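Side-chain contacts in TIR-like domain-containing protein (Prevotella corporis, PDB 7EBD), which is a prokaryotic STING-domain protein that binds the ligand C2E in a pocket shared by two subunits: residues A22-W25 with I26-M30; S7-I10 with A11-F15. All blocks are in the same frame, centred on the assembly; numbering follows the deposited sequence.

Overall arrangement
Both contacts lie on the long N-terminal helix 6-28 of the STING domain and run in series along it. Contact 2 (S7-I10 with A11-F15) comes first, and contact 1 (A22-W25 with I26-M30) follows at the C-terminal end of the helix. Their centres are about 21 Å apart and their nearest atoms about 7 Å apart, so they do not touch. Contact 2 meets the second subunit and includes S13 and Y14 of the C2E pocket. Contact 1 instead packs within its own chain, against strands 42-47 and 71-75 and helix 149-154. One helix thus joins the dimer interface and ligand pocket to its own far end, where the chain turns out of it.

Contact 1: residues A22-W25 with I26-M30; sequences AAEW and IVTEM
At the C-terminal end of helix 6-28, the W25 indole packs against the residues that follow it by four and five positions, E29 and M30, the latter modelled as selenomethionine. Both lie over one face of the bicycle. E29 CB stands 4.0 Å from the centroid of the W25 five-membered ring, and M30 CB 3.8 Å from that of the six-membered ring, each a CH-pi contact. The W25 CG is anti to the backbone N (chi1 179°), which puts the indole beside its own carbonyl carbon, on the side of the following turn, where E29 and M30 come over it. M30 SE, in an oblique Met-aromatic contact, is 5.2 Å from the centroid of the W25 six-membered ring. The extended E29 chain crosses the indole at about a right angle and brings OE1 to 3.1 Å from W25 CD1, with the carboxylate and ring planes 68° apart. In the plane of the indole, I26 CG1 lies at its edge.

Two carbonyls are gripped twice. E24 O accepts T28 N and, from the opposite face of its plane, T28 OG1 at 2.7 Å, the ordinary threonine side-chain bond to a carbonyl one turn back (chi1 69°). W25 O accepts E29 N at 2.9 Å and M30 N at 2.8 Å, so a five-residue bond joins the four-residue one on the same oxygen. Beyond the contact, M75 of strand 71-75 touches W25 and I26, while E29 O accepts T32 and T33 hydroxyls. The five-residue bond, with E29 leaving helical backbone angles, is characteristic of a helix C-terminus, here the exit from the long STING-domain helix.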
loop_
_atom_site.group_PDB
_atom_site.type_symbol
_atom_site.label_atom_id
_atom_site.label_comp_id
_atom_site.label_asym_id
_atom_site.label_seq_id
_atom_site.Cartn_x
_atom_site.Cartn_y
_atom_site.Cartn_z
ATOM N N ALA A 22 -11.571 -5.662 -0.859
ATOM C CA ALA A 22 -11.670 -6.932 -1.571
ATOM C C ALA A 22 -12.806 -7.788 -1.023
ATOM O O ALA A 22 -13.556 -8.400 -1.794
ATOM C CB ALA A 22 -10.341 -7.685 -1.489
ATOM N N ALA A 23 -12.954 -7.838 0.303
ATOM C CA ALA A 23 -14.054 -8.593 0.892
ATOM C C ALA A 23 -15.400 -7.998 0.501
ATOM O O ALA A 23 -16.350 -8.733 0.198
ATOM C CB ALA A 23 -13.908 -8.634 2.413
ATOM N N GLU A 24 -15.502 -6.666 0.501
ATOM C CA GLU A 24 -16.749 -6.031 0.092
ATOM C C GLU A 24 -17.075 -6.347 -1.361
ATOM O O GLU A 24 -18.237 -6.592 -1.705
ATOM C CB GLU A 24 -16.670 -4.520 0.310
ATOM C CG GLU A 24 -17.974 -3.799 0.020
ATOM C CD GLU A 24 -17.883 -2.310 0.273
ATOM O OE1 GLU A 24 -18.616 -1.552 -0.397
ATOM O OE2 GLU A 24 -17.080 -1.896 1.135
ATOM N N TRP A 25 -16.062 -6.352 -2.230
ATOM C CA TRP A 25 -16.299 -6.706 -3.625
ATOM C C TRP A 25 -16.746 -8.156 -3.757
ATOM O O TRP A 25 -17.657 -8.466 -4.533
ATOM C CB TRP A 25 -15.039 -6.460 -4.453
ATOM C CG TRP A 25 -15.197 -6.825 -5.898
ATOM C CD1 TRP A 25 -15.581 -5.999 -6.912
ATOM C CD2 TRP A 25 -14.978 -8.112 -6.489
ATOM N NE1 TRP A 25 -15.614 -6.690 -8.100
ATOM C CE2 TRP A 25 -15.249 -7.989 -7.867
ATOM C CE3 TRP A 25 -14.582 -9.357 -5.989
ATOM C CZ2 TRP A 25 -15.131 -9.061 -8.749
ATOM C CZ3 TRP A 25 -14.463 -10.418 -6.866
ATOM C CH2 TRP A 25 -14.739 -10.265 -8.230
ATOM N N ILE A 26 -16.111 -9.061 -3.008
ATOM C CA ILE A 26 -16.484 -10.471 -3.068
ATOM C C ILE A 26 -17.932 -10.659 -2.638
ATOM O O ILE A 26 -18.684 -11.427 -3.251
ATOM C CB ILE A 26 -15.522 -11.315 -2.209
ATOM C CG1 ILE A 26 -14.141 -11.388 -2.860
ATOM C CG2 ILE A 26 -16.083 -12.713 -1.985
ATOM C CD1 ILE A 26 -13.116 -12.136 -2.031
ATOM N N VAL A 27 -18.352 -9.955 -1.587
ATOM C CA VAL A 27 -19.685 -10.185 -1.038
ATOM C C VAL A 27 -20.758 -9.506 -1.884
ATOM O O VAL A 27 -21.791 -10.110 -2.197
ATOM C CB VAL A 27 -19.746 -9.728 0.431
ATOM C CG1 VAL A 27 -21.178 -9.773 0.935
ATOM C CG2 VAL A 27 -18.856 -10.611 1.291
ATOM N N THR A 28 -20.540 -8.247 -2.276
ATOM C CA THR A 28 -21.612 -7.436 -2.838
ATOM C C THR A 28 -21.539 -7.233 -4.347
ATOM O O THR A 28 -22.537 -6.812 -4.938
ATOM C CB THR A 28 -21.649 -6.055 -2.164
ATOM O OG1 THR A 28 -20.497 -5.294 -2.550
ATOM C CG2 THR A 28 -21.658 -6.204 -0.649
ATOM N N GLU A 29 -20.406 -7.518 -4.984
ATOM C CA GLU A 29 -20.243 -7.237 -6.404
ATOM C C GLU A 29 -19.896 -8.455 -7.244
ATOM O O GLU A 29 -20.333 -8.532 -8.396
ATOM C CB GLU A 29 -19.158 -6.170 -6.621
ATOM C CG GLU A 29 -19.557 -4.778 -6.165
ATOM C CD GLU A 29 -18.456 -3.756 -6.382
ATOM O OE1 GLU A 29 -17.425 -3.826 -5.680
ATOM O OE2 GLU A 29 -18.619 -2.886 -7.264
HETATM N N MSE A 30 -19.134 -9.400 -6.708
HETATM C CA MSE A 30 -18.726 -10.584 -7.461
HETATM C C MSE A 30 -19.879 -11.444 -8.018
HETATM O O MSE A 30 -19.804 -11.870 -9.172
HETATM C CB MSE A 30 -17.812 -11.457 -6.600
HETATM C CG MSE A 30 -17.249 -12.654 -7.337
HETATM SE SE MSE A 30 -16.541 -13.978 -6.113
HETATM C CE MSE A 30 -18.149 -14.288 -5.054
#

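Contact 2: residues S7-I10 with A11-F15. With C2E (9,9'-[(2R,3R,3aS,5S,7aR,9R,10R,10aS,12S,14aR)-3,5,10,12-tetrahydroxy-5,12-dioxidooctahydro-2H,7H-difuro[3,2-d:3',2'-j][1,3,7,9,2,8]tetraoxadiphosphacyclododecine-2,9-diyl]bis(2-amino-1,9-dihydro-6H-purin-6-one)), chain E.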
loop_
_atom_site.group_PDB
_atom_site.type_symbol
_atom_site.label_atom_id
_atom_site.label_comp_id
_atom_site.label_asym_id
_atom_site.label_seq_id
_atom_site.Cartn_x
_atom_site.Cartn_y
_atom_site.Cartn_z
ATOM N N SER A 7 4.170 -2.984 13.087
ATOM C CA SER A 7 3.385 -4.030 12.441
ATOM C C SER A 7 1.892 -3.797 12.623
ATOM O O SER A 7 1.099 -4.140 11.741
ATOM C CB SER A 7 3.782 -5.403 12.987
ATOM O OG SER A 7 3.584 -5.469 14.387
ATOM N N THR A 8 1.493 -3.209 13.751
ATOM C CA THR A 8 0.087 -2.879 13.964
ATOM C C THR A 8 -0.405 -1.878 12.923
ATOM O O THR A 8 -1.456 -2.075 12.299
ATOM C CB THR A 8 -0.102 -2.328 15.378
ATOM O OG1 THR A 8 0.193 -3.351 16.336
ATOM C CG2 THR A 8 -1.523 -1.839 15.579
ATOM N N VAL A 9 0.349 -0.794 12.723
ATOM C CA VAL A 9 -0.036 0.214 11.739
ATOM C C VAL A 9 -0.001 -0.371 10.334
ATOM O O VAL A 9 -0.844 -0.046 9.489
ATOM C CB VAL A 9 0.875 1.450 11.860
ATOM C CG1 VAL A 9 0.504 2.491 10.818
ATOM C CG2 VAL A 9 0.779 2.035 13.255
ATOM N N ILE A 10 0.977 -1.238 10.059
ATOM C CA ILE A 10 1.049 -1.891 8.755
ATOM C C ILE A 10 -0.194 -2.738 8.516
ATOM O O ILE A 10 -0.780 -2.717 7.426
ATOM C CB ILE A 10 2.339 -2.727 8.650
ATOM C CG1 ILE A 10 3.562 -1.814 8.541
ATOM C CG2 ILE A 10 2.272 -3.672 7.462
ATOM C CD1 ILE A 10 3.589 -0.977 7.286
ATOM N N ALA A 11 -0.618 -3.493 9.531
ATOM C CA ALA A 11 -1.820 -4.307 9.400
ATOM C C ALA A 11 -3.052 -3.440 9.184
ATOM O O ALA A 11 -3.918 -3.775 8.367
ATOM C CB ALA A 11 -1.991 -5.189 10.636
ATOM N N ILE A 12 -3.146 -2.317 9.899
ATOM C CA ILE A 12 -4.301 -1.438 9.737
ATOM C C ILE A 12 -4.336 -0.853 8.329
ATOM O O ILE A 12 -5.394 -0.801 7.689
ATOM C CB ILE A 12 -4.296 -0.331 10.806
ATOM C CG1 ILE A 12 -4.367 -0.934 12.208
ATOM C CG2 ILE A 12 -5.469 0.606 10.594
ATOM C CD1 ILE A 12 -4.285 0.096 13.313
ATOM N N SER A 13 -3.184 -0.398 7.826
ATOM C CA SER A 13 -3.136 0.156 6.476
ATOM C C SER A 13 -3.466 -0.903 5.433
ATOM O O SER A 13 -4.193 -0.630 4.469
ATOM C CB SER A 13 -1.758 0.761 6.202
ATOM O OG SER A 13 -1.567 1.955 6.936
ATOM N N TYR A 14 -2.956 -2.122 5.618
ATOM C CA TYR A 14 -3.245 -3.203 4.681
ATOM C C TYR A 14 -4.726 -3.558 4.687
ATOM O O TYR A 14 -5.315 -3.816 3.630
ATOM C CB TYR A 14 -2.386 -4.420 5.032
ATOM C CG TYR A 14 -2.588 -5.625 4.143
ATOM C CD1 TYR A 14 -2.310 -5.564 2.784
ATOM C CD2 TYR A 14 -3.030 -6.833 4.668
ATOM C CE1 TYR A 14 -2.484 -6.667 1.968
ATOM C CE2 TYR A 14 -3.204 -7.943 3.861
ATOM C CZ TYR A 14 -2.932 -7.853 2.511
ATOM O OH TYR A 14 -3.105 -8.953 1.704
ATOM N N PHE A 15 -5.352 -3.554 5.864
ATOM C CA PHE A 15 -6.774 -3.869 5.949
ATOM C C PHE A 15 -7.623 -2.768 5.327
ATOM O O PHE A 15 -8.563 -3.052 4.575
ATOM C CB PHE A 15 -7.165 -4.096 7.411
ATOM C CG PHE A 15 -8.634 -4.338 7.620
ATOM C CD1 PHE A 15 -9.173 -5.604 7.461
ATOM C CD2 PHE A 15 -9.477 -3.297 7.983
ATOM C CE1 PHE A 15 -10.524 -5.826 7.655
ATOM C CE2 PHE A 15 -10.828 -3.513 8.177
ATOM C CZ PHE A 15 -11.353 -4.779 8.013
HETATM P P1 C2E E . -2.232 1.661 0.411
HETATM O O2P C2E E . -3.156 2.259 -0.623
HETATM O O1P C2E E . -2.870 1.986 1.735
HETATM O "O5'" C2E E . -2.179 0.023 0.394
HETATM C "C5'" C2E E . -1.658 -0.618 1.516
HETATM C "C4'" C2E E . -1.287 -2.080 1.137
HETATM O "O4'" C2E E . -2.361 -2.729 0.783
HETATM C "C3'" C2E E . -0.367 -2.102 -0.103
HETATM O "O3'" C2E E . 0.923 -2.054 0.288
HETATM C "C2'" C2E E . -0.709 -3.461 -0.739
HETATM O "O2'" C2E E . 0.037 -4.560 -0.054
HETATM C "C1'" C2E E . -1.990 -3.619 -0.521
HETATM N N9 C2E E . -2.749 -3.181 -1.659
HETATM C C8 C2E E . -3.260 -1.947 -1.777
HETATM N N7 C2E E . -3.883 -1.953 -2.976
HETATM C C5 C2E E . -3.737 -3.160 -3.538
HETATM C C6 C2E E . -4.221 -3.746 -4.870
HETATM O O6 C2E E . -4.854 -3.086 -5.621
HETATM N N1 C2E E . -3.906 -5.098 -5.211
HETATM C C2 C2E E . -3.136 -5.911 -4.309
HETATM N N2 C2E E . -2.814 -7.283 -4.652
HETATM N N3 C2E E . -2.675 -5.353 -3.039
HETATM C C4 C2E E . -3.011 -3.947 -2.695
HETATM P P11 C2E E . 1.960 -1.626 -0.940
HETATM O O21 C2E E . 2.030 -2.574 -2.113
HETATM O O11 C2E E . 3.342 -1.648 -0.331
HETATM O O5A C2E E . 1.625 -0.050 -1.296
HETATM C C5A C2E E . 2.071 0.805 -0.279
HETATM C C4A C2E E . 1.630 2.188 -0.562
HETATM O O4A C2E E . 2.176 2.626 -1.664
HETATM C C3A C2E E . -0.029 2.240 -0.819
HETATM O O3A C2E E . -0.744 2.382 0.493
HETATM C C2A C2E E . -0.220 3.229 -1.512
HETATM O O2A C2E E . -0.267 4.479 -0.675
HETATM C C1A C2E E . 1.081 3.282 -2.470
HETATM N N91 C2E E . 0.855 2.615 -3.573
HETATM C C81 C2E E . 1.156 1.346 -3.906
HETATM N N71 C2E E . 0.704 1.150 -5.160
HETATM C C51 C2E E . 0.144 2.281 -5.576
HETATM C C61 C2E E . -0.527 2.651 -6.897
HETATM O O61 C2E E . -0.608 1.850 -7.762
HETATM N N11 C2E E . -1.058 3.964 -7.087
HETATM C C21 C2E E . -0.959 4.937 -6.030
HETATM N N21 C2E E . -1.499 6.271 -6.222
HETATM N N31 C2E E . -0.318 4.579 -4.770
HETATM C C41 C2E E . 0.236 3.208 -4.582
#
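The Y14 ring, carried one turn beyond I10 on helix 6-28, presents its edge to C2E: O4' of the ligand lies near the ring plane, 3.5 Å from Y14 CD1, and C4' is also in plane at that edge. The ring meets that of F18 with the planes about 30° apart, and P101 and I103 also touch the tyrosine side chain. Its CG is anti to the backbone N (chi1 180°), which carries the ring away from S7-I10 toward the ligand, where its hydroxyl is hydrogen-bonded to D99. The arrangement belongs to the C2E pocket of the STING dimer, in which D99 itself bonds the ligand, so D99 links the tyrosine to C2E.

The backbone here is regular helix, with Y14 N donating to I10 O at 2.9 Å. One residue earlier S13 N bonds V9 O at 2.9 Å, while S13 OG is hydrogen-bonded to I103 O of the second subunit. I10 and V9 also pack on that subunit, against its I10 and A110 respectively, making this part of the helix both pocket wall and dimer interface. Towards the start of the helix, S7 OG and T8 OG1 bond N136 of helix 124-146. The T8 and I12 side chains run alongside each other in the same direction, with T8 CG2 4.1 Å from I12 CD1 and I12 CG1 3.1 Å from T8 O.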